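Local coordinates for protein MHC class I antigen (Ctenopharyngodon idella, PDB 5H5Z) that probably presents short peptides to T cells as the heavy chain of a bony fish class I complex with beta-2-microglobulin, at residues His3-Tyr9 and Ala23-Asp29; Gln107-Gln111 and Asn152-Leu156; Val206-Trp210 and Arg236-Leu240. The contacts are given in a common frame with arbitrary orientation. Residues are numbered along the deposited sequence.

Contact 1: His3-Tyr9 and Ala23-Asp29; sequences HSLKYVY and AVGMVDD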
ATOM      1  N   HIS A   3       8.546  10.530  10.685  1.00 19.41           N
ATOM      2  CA  HIS A   3       8.857   9.226  10.125  1.00 18.25           C
ATOM      3  C   HIS A   3       8.189   8.165  10.955  1.00 17.97           C
ATOM      4  O   HIS A   3       7.848   8.407  12.117  1.00 21.20           O
ATOM      5  CB  HIS A   3      10.367   8.982  10.077  1.00 20.42           C
ATOM      6  CG  HIS A   3      11.105   9.964   9.225  1.00 21.72           C
ATOM      7  ND1 HIS A   3      11.009   9.977   7.848  1.00 23.44           N
ATOM      8  CD2 HIS A   3      11.932  10.985   9.553  1.00 21.09           C
ATOM      9  CE1 HIS A   3      11.751  10.959   7.367  1.00 21.42           C
ATOM     10  NE2 HIS A   3      12.322  11.584   8.380  1.00 22.74           N
ATOM     11  N   SER A   4       7.999   6.993  10.359  1.00 18.13           N
ATOM     12  CA  SER A   4       7.325   5.895  11.043  1.00 17.58           C
ATOM     13  C   SER A   4       7.969   4.549  10.755  1.00 16.78           C
ATOM     14  O   SER A   4       8.549   4.337   9.686  1.00 18.33           O
ATOM     15  CB  SER A   4       5.848   5.846  10.636  1.00 19.67           C
ATOM     16  OG  SER A   4       5.722   5.493   9.267  1.00 19.22           O
ATOM     17  N   LEU A   5       7.850   3.645  11.726  1.00 16.35           N
ATOM     18  CA  LEU A   5       8.247   2.254  11.590  1.00 15.97           C
ATOM     19  C   LEU A   5       7.013   1.409  11.887  1.00 15.85           C
ATOM     20  O   LEU A   5       6.358   1.613  12.915  1.00 17.06           O
ATOM     21  CB  LEU A   5       9.385   1.917  12.573  1.00 16.19           C
ATOM     22  CG  LEU A   5       9.785   0.444  12.742  1.00 15.30           C
ATOM     23  CD1 LEU A   5      10.229  -0.207  11.438  1.00 16.75           C
ATOM     24  CD2 LEU A   5      10.861   0.283  13.817  1.00 18.75           C
ATOM     25  N   LYS A   6       6.682   0.487  10.984  1.00 15.62           N
ATOM     26  CA  LYS A   6       5.485  -0.346  11.133  1.00 15.77           C
ATOM     27  C   LYS A   6       5.736  -1.783  10.709  1.00 16.33           C
ATOM     28  O   LYS A   6       6.466  -2.051   9.746  1.00 17.52           O
ATOM     29  CB  LYS A   6       4.315   0.202  10.298  1.00 19.57           C
ATOM     30  CG  LYS A   6       3.906   1.632  10.601  1.00 23.16           C
ATOM     31  CD  LYS A   6       2.871   2.106   9.595  1.00 31.05           C
ATOM     32  CE  LYS A   6       2.430   3.536   9.852  1.00 30.68           C
ATOM     33  NZ  LYS A   6       1.466   3.947   8.791  1.00 29.17           N
ATOM     34  N   TYR A   7       5.119  -2.704  11.438  1.00 17.34           N
ATOM     35  CA  TYR A   7       5.127  -4.109  11.065  1.00 16.80           C
ATOM     36  C   TYR A   7       3.704  -4.574  10.841  1.00 15.94           C
ATOM     37  O   TYR A   7       2.801  -4.209  11.591  1.00 16.76           O
ATOM     38  CB  TYR A   7       5.831  -4.953  12.133  1.00 17.57           C
ATOM     39  CG  TYR A   7       7.316  -4.700  12.145  1.00 17.97           C
ATOM     40  CD1 TYR A   7       8.162  -5.394  11.285  1.00 19.16           C
ATOM     41  CD2 TYR A   7       7.875  -3.748  12.998  1.00 18.68           C
ATOM     42  CE1 TYR A   7       9.530  -5.162  11.279  1.00 19.85           C
ATOM     43  CE2 TYR A   7       9.241  -3.504  12.995  1.00 19.56           C
ATOM     44  CZ  TYR A   7      10.062  -4.215  12.133  1.00 20.17           C
ATOM     45  OH  TYR A   7      11.417  -3.977  12.119  1.00 24.11           O
ATOM     46  N   VAL A   8       3.510  -5.355   9.784  1.00 16.24           N
ATOM     47  CA  VAL A   8       2.206  -5.959   9.502  1.00 17.98           C
ATOM     48  C   VAL A   8       2.380  -7.470   9.342  1.00 17.90           C
ATOM     49  O   VAL A   8       3.128  -7.926   8.476  1.00 20.39           O
ATOM     50  CB  VAL A   8       1.479  -5.309   8.289  1.00 22.12           C
ATOM     51  CG1 VAL A   8       1.095  -3.865   8.600  1.00 21.90           C
ATOM     52  CG2 VAL A   8       2.312  -5.388   7.019  1.00 23.46           C
ATOM     53  N   TYR A   9       1.733  -8.234  10.221  1.00 18.27           N
ATOM     54  CA  TYR A   9       1.808  -9.695  10.183  1.00 18.02           C
ATOM     55  C   TYR A   9       0.493 -10.264   9.658  1.00 17.59           C
ATOM     56  O   TYR A   9      -0.582  -9.859  10.114  1.00 19.05           O
ATOM     57  CB  TYR A   9       2.009 -10.288  11.576  1.00 20.77           C
ATOM     58  CG  TYR A   9       3.263  -9.904  12.350  1.00 20.32           C
ATOM     59  CD1 TYR A   9       4.319  -9.202  11.755  1.00 21.46           C
ATOM     60  CD2 TYR A   9       3.387 -10.272  13.688  1.00 22.31           C
ATOM     61  CE1 TYR A   9       5.454  -8.867  12.486  1.00 21.37           C
ATOM     62  CE2 TYR A   9       4.521  -9.954  14.423  1.00 21.42           C
ATOM     63  CZ  TYR A   9       5.545  -9.250  13.819  1.00 22.40           C
ATOM     64  OH  TYR A   9       6.652  -8.932  14.566  1.00 23.32           O
ATOM     65  N   ALA A  23       5.269 -11.627   7.264  1.00 22.29           N
ATOM     66  CA  ALA A  23       5.537 -10.371   7.948  1.00 19.50           C
ATOM     67  C   ALA A  23       6.197  -9.397   6.983  1.00 19.78           C
ATOM     68  O   ALA A  23       7.108  -9.772   6.240  1.00 20.59           O
ATOM     69  CB  ALA A  23       6.431 -10.603   9.161  1.00 21.96           C
ATOM     70  N   VAL A  24       5.712  -8.156   6.986  1.00 18.55           N
ATOM     71  CA  VAL A  24       6.333  -7.059   6.232  1.00 17.58           C
ATOM     72  C   VAL A  24       6.657  -5.902   7.186  1.00 17.64           C
ATOM     73  O   VAL A  24       5.837  -5.528   8.025  1.00 17.96           O
ATOM     74  CB  VAL A  24       5.414  -6.584   5.074  1.00 19.29           C
ATOM     75  CG1 VAL A  24       5.889  -5.264   4.475  1.00 21.30           C
ATOM     76  CG2 VAL A  24       5.309  -7.659   3.997  1.00 20.75           C
ATOM     77  N   GLY A  25       7.860  -5.343   7.067  1.00 17.39           N
ATOM     78  CA  GLY A  25       8.218  -4.161   7.838  1.00 17.95           C
ATOM     79  C   GLY A  25       8.407  -2.976   6.920  1.00 15.71           C
ATOM     80  O   GLY A  25       8.924  -3.127   5.812  1.00 16.97           O
ATOM     81  N   MET A  26       7.988  -1.804   7.389  1.00 16.83           N
ATOM     82  CA  MET A  26       7.974  -0.591   6.582  1.00 17.23           C
ATOM     83  C   MET A  26       8.516   0.604   7.356  1.00 17.50           C
ATOM     84  O   MET A  26       8.243   0.757   8.550  1.00 18.77           O
ATOM     85  CB  MET A  26       6.541  -0.273   6.136  1.00 20.14           C
ATOM     86  CG  MET A  26       5.927  -1.280   5.177  1.00 23.28           C
ATOM     87  SD  MET A  26       4.163  -0.981   4.983  1.00 30.23           S
ATOM     88  CE  MET A  26       3.511  -1.755   6.463  1.00 34.75           C
ATOM     89  N   VAL A  27       9.286   1.447   6.670  1.00 16.58           N
ATOM     90  CA  VAL A  27       9.593   2.778   7.169  1.00 18.20           C
ATOM     91  C   VAL A  27       8.944   3.772   6.215  1.00 17.24           C
ATOM     92  O   VAL A  27       9.147   3.684   4.997  1.00 19.58           O
ATOM     93  CB  VAL A  27      11.115   3.000   7.311  1.00 17.75           C
ATOM     94  CG1 VAL A  27      11.451   4.455   7.639  1.00 16.97           C
ATOM     95  CG2 VAL A  27      11.650   2.094   8.402  1.00 19.39           C
ATOM     96  N   ASP A  28       8.145   4.685   6.769  1.00 18.72           N
ATOM     97  CA  ASP A  28       7.357   5.648   5.978  1.00 18.93           C
ATOM     98  C   ASP A  28       6.516   4.933   4.920  1.00 20.76           C
ATOM     99  O   ASP A  28       6.384   5.396   3.776  1.00 21.81           O
ATOM    100  CB  ASP A  28       8.273   6.723   5.351  1.00 19.96           C
ATOM    101  CG  ASP A  28       8.981   7.579   6.400  1.00 23.55           C
ATOM    102  OD1 ASP A  28       8.766   7.366   7.614  1.00 25.14           O
ATOM    103  OD2 ASP A  28       9.759   8.472   6.008  1.00 24.64           O
ATOM    104  N   ASP A  29       5.962   3.788   5.325  1.00 21.22           N
ATOM    105  CA  ASP A  29       5.079   2.962   4.491  1.00 22.95           C
ATOM    106  C   ASP A  29       5.755   2.354   3.264  1.00 22.00           C
ATOM    107  O   ASP A  29       5.084   1.863   2.351  1.00 26.52           O
ATOM    108  CB  ASP A  29       3.804   3.737   4.133  1.00 25.73           C
ATOM    109  CG  ASP A  29       3.070   4.230   5.365  1.00 28.11           C
ATOM    110  OD1 ASP A  29       2.678   3.387   6.198  1.00 30.05           O
ATOM    111  OD2 ASP A  29       2.895   5.456   5.515  1.00 30.34           O
TER
HETATM  112  O   HOH W   1       5.937   2.788   8.064  1.00 24.97           O
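This is an antiparallel beta hairpin in the floor of the MHC class I peptide groove. Strands 3-9 and 23-27 run at 168°, with their axes 4.7 Å apart. Lys6 and Met26 form a hydrogen-bonded pair, as do Val8 and Val24; Lys6 N to Met26 O is 2.9 Å and Val24 N to Val8 O is 3.0 Å.

The groove face carries Leu5, Tyr7 and Tyr9. Gly25 is the hollow on this face. The Tyr7 ring leans into it, with CD1 3.7 Å from Gly25 CA; a CB on residue 25 would clash with Tyr7 CE1. Ala23 offers a small bump to Tyr9, whose CD1 lies 3.6 Å from Ala23 CB. Tyr7 OH bonds to the backbone of the bound peptide, and Tyr9 OH bonds to Tyr96.

The other face meets beta-2-microglobulin, where Val8 packs on Phe57 of that chain. The Met26 side chain stands out from the sheet, and its chi3 (m) turns CE toward strand 3-9, against Val8 CG1 at 3.9 Å.

Past the strand the chain turns at Asp28 and Asp29, both with positive phi. Lys6 reaches along the pair to a salt bridge, NZ to Asp29 OD1 2.9 Å. The Asp28 carboxylate grips the start of strand 3-9: OD1 accepts from Ser4 N at 2.9 Å, and OD2 accepts from His3 ND1 at 2.7 Å.

Contact 2: Gln107-Gln111 and Asn152-Leu156; sequences QGFYQ and NKGYL
This is a helix-on-sheet contact in the MHC class I peptide-binding platform. Helix 148-170, one wall of the groove, rests here on floor strand 106-114. The segment 107-111 is extended, and 152-156 is regular helix, with Leu156 N bonded to Asn152 O at 2.9 Å. Their axes approach to 8.8 Å and cross at 139°. The backbones converge at one end: CA to CA is 5.8 Å for Gly108 and Leu156, but 7.5 Å for Tyr110 and Asn152.

Gly108 permits the close end. A CB there would point at the helix and sit tight against Leu156 CB. Leu156 (chi1 m, chi2 t) fills the gap beneath the helix. Its CD1 is 4.0 Å from Gly108 C and also 4.0 Å from Tyr110 CD2, while CD2 is 3.6 Å from Phe109 O.

Tyr110 points its CB toward the helix, with chi1 between wells at -135°. Its ring is bordered at the edge by Leu156 CD1 and by Tyr155, whose chi1 t brings CD2 4.3 Å from Tyr110 CE2. Asn152 (chi1 m) lies over one face. Its CB is 4.3 Å from the ring centroid, an off-centre CH-pi contact, and its OD1 is 3.6 Å from Tyr110 CD1.

Both tyrosine hydroxyls serve the bound peptide: Tyr110 OH bonds to a polar side chain and Tyr155 OH to the backbone. At the close end one water bridges the two backbones, donating to Gln107 O at 2.9 Å and to Leu156 O at 2.8 Å.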
ATOM      1  N   GLN A 107       4.348   8.681  18.801  1.00 22.89           N
ATOM      2  CA  GLN A 107       3.046   8.031  18.857  1.00 25.80           C
ATOM      3  C   GLN A 107       3.296   6.554  18.597  1.00 23.27           C
ATOM      4  O   GLN A 107       4.355   6.179  18.099  1.00 23.25           O
ATOM      5  CB  GLN A 107       2.091   8.602  17.798  1.00 30.64           C
ATOM      6  CG  GLN A 107       1.788  10.094  17.919  1.00 41.05           C
ATOM      7  CD  GLN A 107       0.665  10.410  18.898  1.00 52.79           C
ATOM      8  OE1 GLN A 107      -0.159   9.552  19.224  1.00 60.15           O
ATOM      9  NE2 GLN A 107       0.622  11.651  19.364  1.00 56.01           N
ATOM     10  N   GLY A 108       2.328   5.711  18.935  1.00 21.92           N
ATOM     11  CA  GLY A 108       2.427   4.296  18.629  1.00 20.67           C
ATOM     12  C   GLY A 108       1.093   3.593  18.749  1.00 18.49           C
ATOM     13  O   GLY A 108       0.185   4.085  19.424  1.00 23.15           O
ATOM     14  N   PHE A 109       0.978   2.446  18.086  1.00 18.93           N
ATOM     15  CA  PHE A 109      -0.251   1.649  18.098  1.00 18.55           C
ATOM     16  C   PHE A 109       0.077   0.159  18.096  1.00 18.32           C
ATOM     17  O   PHE A 109       1.168  -0.242  17.684  1.00 17.47           O
ATOM     18  CB  PHE A 109      -1.122   1.995  16.882  1.00 20.50           C
ATOM     19  CG  PHE A 109      -0.481   1.658  15.567  1.00 20.66           C
ATOM     20  CD1 PHE A 109       0.440   2.528  14.984  1.00 22.21           C
ATOM     21  CD2 PHE A 109      -0.792   0.470  14.908  1.00 21.63           C
ATOM     22  CE1 PHE A 109       1.041   2.218  13.773  1.00 24.26           C
ATOM     23  CE2 PHE A 109      -0.198   0.157  13.694  1.00 23.79           C
ATOM     24  CZ  PHE A 109       0.719   1.032  13.126  1.00 26.56           C
ATOM     25  N   TYR A 110      -0.876  -0.654  18.550  1.00 19.39           N
ATOM     26  CA  TYR A 110      -0.718  -2.107  18.588  1.00 17.36           C
ATOM     27  C   TYR A 110      -2.117  -2.714  18.479  1.00 18.23           C
ATOM     28  O   TYR A 110      -2.958  -2.512  19.359  1.00 19.28           O
ATOM     29  CB  TYR A 110      -0.026  -2.544  19.890  1.00 16.80           C
ATOM     30  CG  TYR A 110       1.078  -3.567  19.701  1.00 18.04           C
ATOM     31  CD1 TYR A 110       0.795  -4.871  19.291  1.00 18.72           C
ATOM     32  CD2 TYR A 110       2.416  -3.235  19.961  1.00 19.35           C
ATOM     33  CE1 TYR A 110       1.805  -5.804  19.114  1.00 20.32           C
ATOM     34  CE2 TYR A 110       3.431  -4.163  19.793  1.00 21.20           C
ATOM     35  CZ  TYR A 110       3.122  -5.445  19.374  1.00 22.91           C
ATOM     36  OH  TYR A 110       4.127  -6.369  19.209  1.00 27.33           O
ATOM     37  N   GLN A 111      -2.366  -3.444  17.392  1.00 18.25           N
ATOM     38  CA  GLN A 111      -3.727  -3.893  17.046  1.00 20.13           C
ATOM     39  C   GLN A 111      -3.742  -5.293  16.444  1.00 19.28           C
ATOM     40  O   GLN A 111      -2.812  -5.686  15.737  1.00 19.83           O
ATOM     41  CB  GLN A 111      -4.369  -2.923  16.046  1.00 25.45           C
ATOM     42  CG  GLN A 111      -4.515  -1.494  16.551  1.00 34.13           C
ATOM     43  CD  GLN A 111      -4.696  -0.483  15.433  1.00 41.82           C
ATOM     44  OE1 GLN A 111      -4.786  -0.838  14.261  1.00 44.49           O
ATOM     45  NE2 GLN A 111      -4.746   0.789  15.797  1.00 49.12           N
ATOM     46  N   ASN A 152       4.309  -4.101  25.479  1.00 22.56           N
ATOM     47  CA  ASN A 152       4.050  -3.495  24.185  1.00 20.53           C
ATOM     48  C   ASN A 152       4.302  -1.988  24.198  1.00 20.62           C
ATOM     49  O   ASN A 152       4.941  -1.466  23.289  1.00 23.80           O
ATOM     50  CB  ASN A 152       2.609  -3.786  23.747  1.00 21.58           C
ATOM     51  CG  ASN A 152       2.404  -5.213  23.255  1.00 21.74           C
ATOM     52  OD1 ASN A 152       1.335  -5.530  22.752  1.00 22.68           O
ATOM     53  ND2 ASN A 152       3.418  -6.072  23.385  1.00 21.11           N
ATOM     54  N   LYS A 153       3.803  -1.301  25.226  1.00 20.08           N
ATOM     55  CA  LYS A 153       4.093   0.126  25.432  1.00 20.71           C
ATOM     56  C   LYS A 153       5.597   0.392  25.546  1.00 22.04           C
ATOM     57  O   LYS A 153       6.111   1.341  24.937  1.00 21.75           O
ATOM     58  CB  LYS A 153       3.347   0.656  26.663  1.00 24.80           C
ATOM     59  CG  LYS A 153       3.640   2.106  27.028  1.00 28.75           C
ATOM     60  CD  LYS A 153       3.051   2.442  28.389  1.00 35.52           C
ATOM     61  CE  LYS A 153       3.456   3.826  28.874  1.00 41.29           C
ATOM     62  NZ  LYS A 153       2.738   4.910  28.147  1.00 39.64           N
ATOM     63  N   GLY A 154       6.298  -0.441  26.320  1.00 20.82           N
ATOM     64  CA  GLY A 154       7.754  -0.341  26.431  1.00 21.20           C
ATOM     65  C   GLY A 154       8.435  -0.439  25.077  1.00 21.89           C
ATOM     66  O   GLY A 154       9.302   0.378  24.741  1.00 23.75           O
ATOM     67  N   TYR A 155       8.041  -1.442  24.294  1.00 22.12           N
ATOM     68  CA  TYR A 155       8.551  -1.598  22.936  1.00 20.90           C
ATOM     69  C   TYR A 155       8.262  -0.376  22.052  1.00 20.22           C
ATOM     70  O   TYR A 155       9.162   0.140  21.375  1.00 19.07           O
ATOM     71  CB  TYR A 155       7.997  -2.867  22.266  1.00 20.95           C
ATOM     72  CG  TYR A 155       8.312  -2.899  20.789  1.00 19.92           C
ATOM     73  CD1 TYR A 155       9.556  -3.344  20.330  1.00 20.73           C
ATOM     74  CD2 TYR A 155       7.387  -2.426  19.849  1.00 20.22           C
ATOM     75  CE1 TYR A 155       9.861  -3.340  18.980  1.00 19.62           C
ATOM     76  CE2 TYR A 155       7.686  -2.413  18.499  1.00 20.68           C
ATOM     77  CZ  TYR A 155       8.917  -2.875  18.070  1.00 21.04           C
ATOM     78  OH  TYR A 155       9.205  -2.871  16.728  1.00 20.46           O
ATOM     79  N   LEU A 156       7.010   0.076  22.046  1.00 20.26           N
ATOM     80  CA  LEU A 156       6.602   1.171  21.154  1.00 18.25           C
ATOM     81  C   LEU A 156       7.322   2.486  21.448  1.00 20.22           C
ATOM     82  O   LEU A 156       7.739   3.197  20.530  1.00 21.71           O
ATOM     83  CB  LEU A 156       5.087   1.391  21.220  1.00 19.61           C
ATOM     84  CG  LEU A 156       4.188   0.311  20.613  1.00 19.06           C
ATOM     85  CD1 LEU A 156       2.727   0.630  20.910  1.00 19.55           C
ATOM     86  CD2 LEU A 156       4.413   0.164  19.115  1.00 18.52           C
TER
HETATM   87  O   HOH W   2       6.113   5.420  20.229  1.00 32.13           O

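Contact 3: Val206-Trp210 and Arg236-Leu240; sequences VTITW and RMSTL
Strands 207-210 and 236-240 are extended and nearly parallel, at 13°, with axes 7.5 Å apart. They lie in different sheets of an immunoglobulin C1-set sandwich and face each other across its interior. Nearest CA pairs are Val206 with Arg236 (7.8 Å), Ile208 with Ser238 (6.6 Å) and Trp210 with Leu240 (7.7 Å). These six residues point CB inward.

Trp210 (chi1 m, chi2 94°) donates from NE1 to Ser238 OG at 2.9 Å. Leu240 (chi1 t) sits over its six-membered ring, CB 3.6 Å from the centroid, a CH-pi contact. Ile208 (m, t) places CG2 3.6 Å from Ser238 CB and CD1 3.5 Å from Arg236 O. Val206 CG1 meets Arg236 CD at 3.9 Å. One water joins Val206 N to Arg236 NH1, both at 3.0 Å. Another joins Ile208 O (2.9 Å) to Ser238 OG (2.7 Å). Arg236 NE bonds to Gly224 O.

Ile208 and Trp210 pack on the Cys196-Cys254 disulfide, which ties strand 194-201, beside 234-240, to strand 252-258, beside 207-212, across the sandwich.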
ATOM      1  N   VAL A 206      -0.106  15.751  -3.155  1.00 27.18           N
ATOM      2  CA  VAL A 206      -0.100  16.590  -4.361  1.00 25.53           C
ATOM      3  C   VAL A 206      -1.450  17.299  -4.531  1.00 28.01           C
ATOM      4  O   VAL A 206      -2.491  16.754  -4.171  1.00 27.02           O
ATOM      5  CB  VAL A 206       0.295  15.777  -5.626  1.00 25.77           C
ATOM      6  CG1 VAL A 206      -0.821  14.828  -6.067  1.00 22.62           C
ATOM      7  CG2 VAL A 206       0.690  16.698  -6.770  1.00 25.98           C
ATOM      8  N   THR A 207      -1.423  18.524  -5.053  1.00 26.19           N
ATOM      9  CA  THR A 207      -2.655  19.263  -5.307  1.00 29.18           C
ATOM     10  C   THR A 207      -2.781  19.557  -6.795  1.00 28.26           C
ATOM     11  O   THR A 207      -1.927  20.227  -7.378  1.00 28.34           O
ATOM     12  CB  THR A 207      -2.730  20.561  -4.473  1.00 34.02           C
ATOM     13  OG1 THR A 207      -2.624  20.236  -3.083  1.00 35.94           O
ATOM     14  CG2 THR A 207      -4.052  21.285  -4.706  1.00 33.77           C
ATOM     15  N   ILE A 208      -3.842  19.031  -7.405  1.00 25.53           N
ATOM     16  CA  ILE A 208      -4.108  19.259  -8.820  1.00 24.85           C
ATOM     17  C   ILE A 208      -5.370  20.095  -8.919  1.00 29.25           C
ATOM     18  O   ILE A 208      -6.400  19.740  -8.349  1.00 32.69           O
ATOM     19  CB  ILE A 208      -4.286  17.940  -9.605  1.00 24.73           C
ATOM     20  CG1 ILE A 208      -3.069  17.035  -9.418  1.00 22.07           C
ATOM     21  CG2 ILE A 208      -4.533  18.218 -11.084  1.00 25.43           C
ATOM     22  CD1 ILE A 208      -3.196  15.661 -10.040  1.00 23.86           C
ATOM     23  N   THR A 209      -5.278  21.217  -9.624  1.00 28.65           N
ATOM     24  CA  THR A 209      -6.429  22.092  -9.802  1.00 31.89           C
ATOM     25  C   THR A 209      -6.556  22.520 -11.250  1.00 31.87           C
ATOM     26  O   THR A 209      -5.603  22.443 -12.026  1.00 33.53           O
ATOM     27  CB  THR A 209      -6.342  23.361  -8.929  1.00 32.26           C
ATOM     28  OG1 THR A 209      -5.137  24.069  -9.235  1.00 33.82           O
ATOM     29  CG2 THR A 209      -6.369  23.019  -7.442  1.00 34.01           C
ATOM     30  N   TRP A 210      -7.732  23.024 -11.585  1.00 32.27           N
ATOM     31  CA  TRP A 210      -7.998  23.558 -12.905  1.00 31.51           C
ATOM     32  C   TRP A 210      -8.317  25.033 -12.780  1.00 30.84           C
ATOM     33  O   TRP A 210      -8.915  25.466 -11.808  1.00 30.43           O
ATOM     34  CB  TRP A 210      -9.169  22.829 -13.553  1.00 29.38           C
ATOM     35  CG  TRP A 210      -8.887  21.412 -13.888  1.00 28.18           C
ATOM     36  CD1 TRP A 210      -9.159  20.326 -13.123  1.00 30.35           C
ATOM     37  CD2 TRP A 210      -8.285  20.918 -15.084  1.00 27.91           C
ATOM     38  NE1 TRP A 210      -8.763  19.188 -13.760  1.00 30.87           N
ATOM     39  CE2 TRP A 210      -8.225  19.522 -14.970  1.00 25.77           C
ATOM     40  CE3 TRP A 210      -7.795  21.521 -16.243  1.00 27.09           C
ATOM     41  CZ2 TRP A 210      -7.692  18.720 -15.962  1.00 26.16           C
ATOM     42  CZ3 TRP A 210      -7.271  20.723 -17.226  1.00 28.91           C
ATOM     43  CH2 TRP A 210      -7.222  19.337 -17.083  1.00 27.41           C
ATOM     44  N   ARG A 236      -1.132  10.776  -9.658  1.00 19.13           N
ATOM     45  CA  ARG A 236      -2.516  11.209  -9.474  1.00 19.92           C
ATOM     46  C   ARG A 236      -2.939  11.990 -10.709  1.00 21.29           C
ATOM     47  O   ARG A 236      -2.108  12.618 -11.373  1.00 21.65           O
ATOM     48  CB  ARG A 236      -2.658  12.086  -8.225  1.00 19.42           C
ATOM     49  CG  ARG A 236      -4.078  12.189  -7.699  1.00 23.94           C
ATOM     50  CD  ARG A 236      -4.140  12.819  -6.317  1.00 24.46           C
ATOM     51  NE  ARG A 236      -5.501  12.760  -5.787  1.00 29.52           N
ATOM     52  CZ  ARG A 236      -5.841  13.025  -4.530  1.00 33.53           C
ATOM     53  NH1 ARG A 236      -4.918  13.372  -3.641  1.00 35.83           N
ATOM     54  NH2 ARG A 236      -7.113  12.936  -4.159  1.00 34.92           N
ATOM     55  N   MET A 237      -4.227  11.951 -11.018  1.00 23.18           N
ATOM     56  CA  MET A 237      -4.740  12.727 -12.136  1.00 20.86           C
ATOM     57  C   MET A 237      -6.068  13.396 -11.823  1.00 22.99           C
ATOM     58  O   MET A 237      -6.790  12.986 -10.912  1.00 24.91           O
ATOM     59  CB  MET A 237      -4.849  11.863 -13.397  1.00 21.82           C
ATOM     60  CG  MET A 237      -5.993  10.860 -13.384  1.00 24.10           C
ATOM     61  SD  MET A 237      -5.777   9.669 -14.707  1.00 34.16           S
ATOM     62  CE  MET A 237      -7.484   9.247 -15.050  1.00 37.69           C
ATOM     63  N   SER A 238      -6.373  14.440 -12.584  1.00 23.86           N
ATOM     64  CA  SER A 238      -7.684  15.073 -12.541  1.00 23.18           C
ATOM     65  C   SER A 238      -8.191  15.231 -13.960  1.00 24.58           C
ATOM     66  O   SER A 238      -7.415  15.478 -14.878  1.00 23.58           O
ATOM     67  CB  SER A 238      -7.610  16.439 -11.863  1.00 25.35           C
ATOM     68  OG  SER A 238      -8.897  17.031 -11.801  1.00 25.20           O
ATOM     69  N   THR A 239      -9.500  15.094 -14.130  1.00 26.11           N
ATOM     70  CA  THR A 239     -10.113  15.143 -15.449  1.00 26.48           C
ATOM     71  C   THR A 239     -11.124  16.280 -15.506  1.00 27.84           C
ATOM     72  O   THR A 239     -11.985  16.392 -14.632  1.00 30.67           O
ATOM     73  CB  THR A 239     -10.802  13.802 -15.785  1.00 29.27           C
ATOM     74  OG1 THR A 239      -9.846  12.737 -15.698  1.00 30.23           O
ATOM     75  CG2 THR A 239     -11.389  13.821 -17.186  1.00 26.76           C
ATOM     76  N   LEU A 240     -11.000  17.121 -16.533  1.00 26.09           N
ATOM     77  CA  LEU A 240     -11.939  18.212 -16.775  1.00 25.91           C
ATOM     78  C   LEU A 240     -12.846  17.850 -17.936  1.00 27.65           C
ATOM     79  O   LEU A 240     -12.369  17.560 -19.035  1.00 24.89           O
ATOM     80  CB  LEU A 240     -11.196  19.515 -17.097  1.00 24.84           C
ATOM     81  CG  LEU A 240     -12.062  20.750 -17.377  1.00 24.12           C
ATOM     82  CD1 LEU A 240     -12.702  21.273 -16.099  1.00 28.36           C
ATOM     83  CD2 LEU A 240     -11.253  21.847 -18.056  1.00 25.41           C
TER
HETATM   84  O   HOH W   3      -1.951  13.392  -3.037  1.00 32.41           O
HETATM   85  O   HOH W   4      -8.721  18.645  -9.621  1.00 33.08           O

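The contacts follow one another along the chain: each closes before the next opens. Contacts 1 and 2 share the eight-stranded sheet of the peptide-binding platform, and their centres are 13 Å apart. They touch on both faces of that sheet. On the groove side Tyr7 CE2 is 3.8 Å from Tyr155 OH; on the beta-2-microglobulin side Lys6 CG is 4.1 Å from Phe109 CZ. Contact 1 builds floor, and contact 2 seats helix 148-170 on it. Contact 3 lies in the separate immunoglobulin domain, its centre 29 Å from that of contact 1 and 37 Å from that of contact 2. Peptide binding and the immunoglobulin core thus occupy distinct modules, and beta-2-microglobulin touches both.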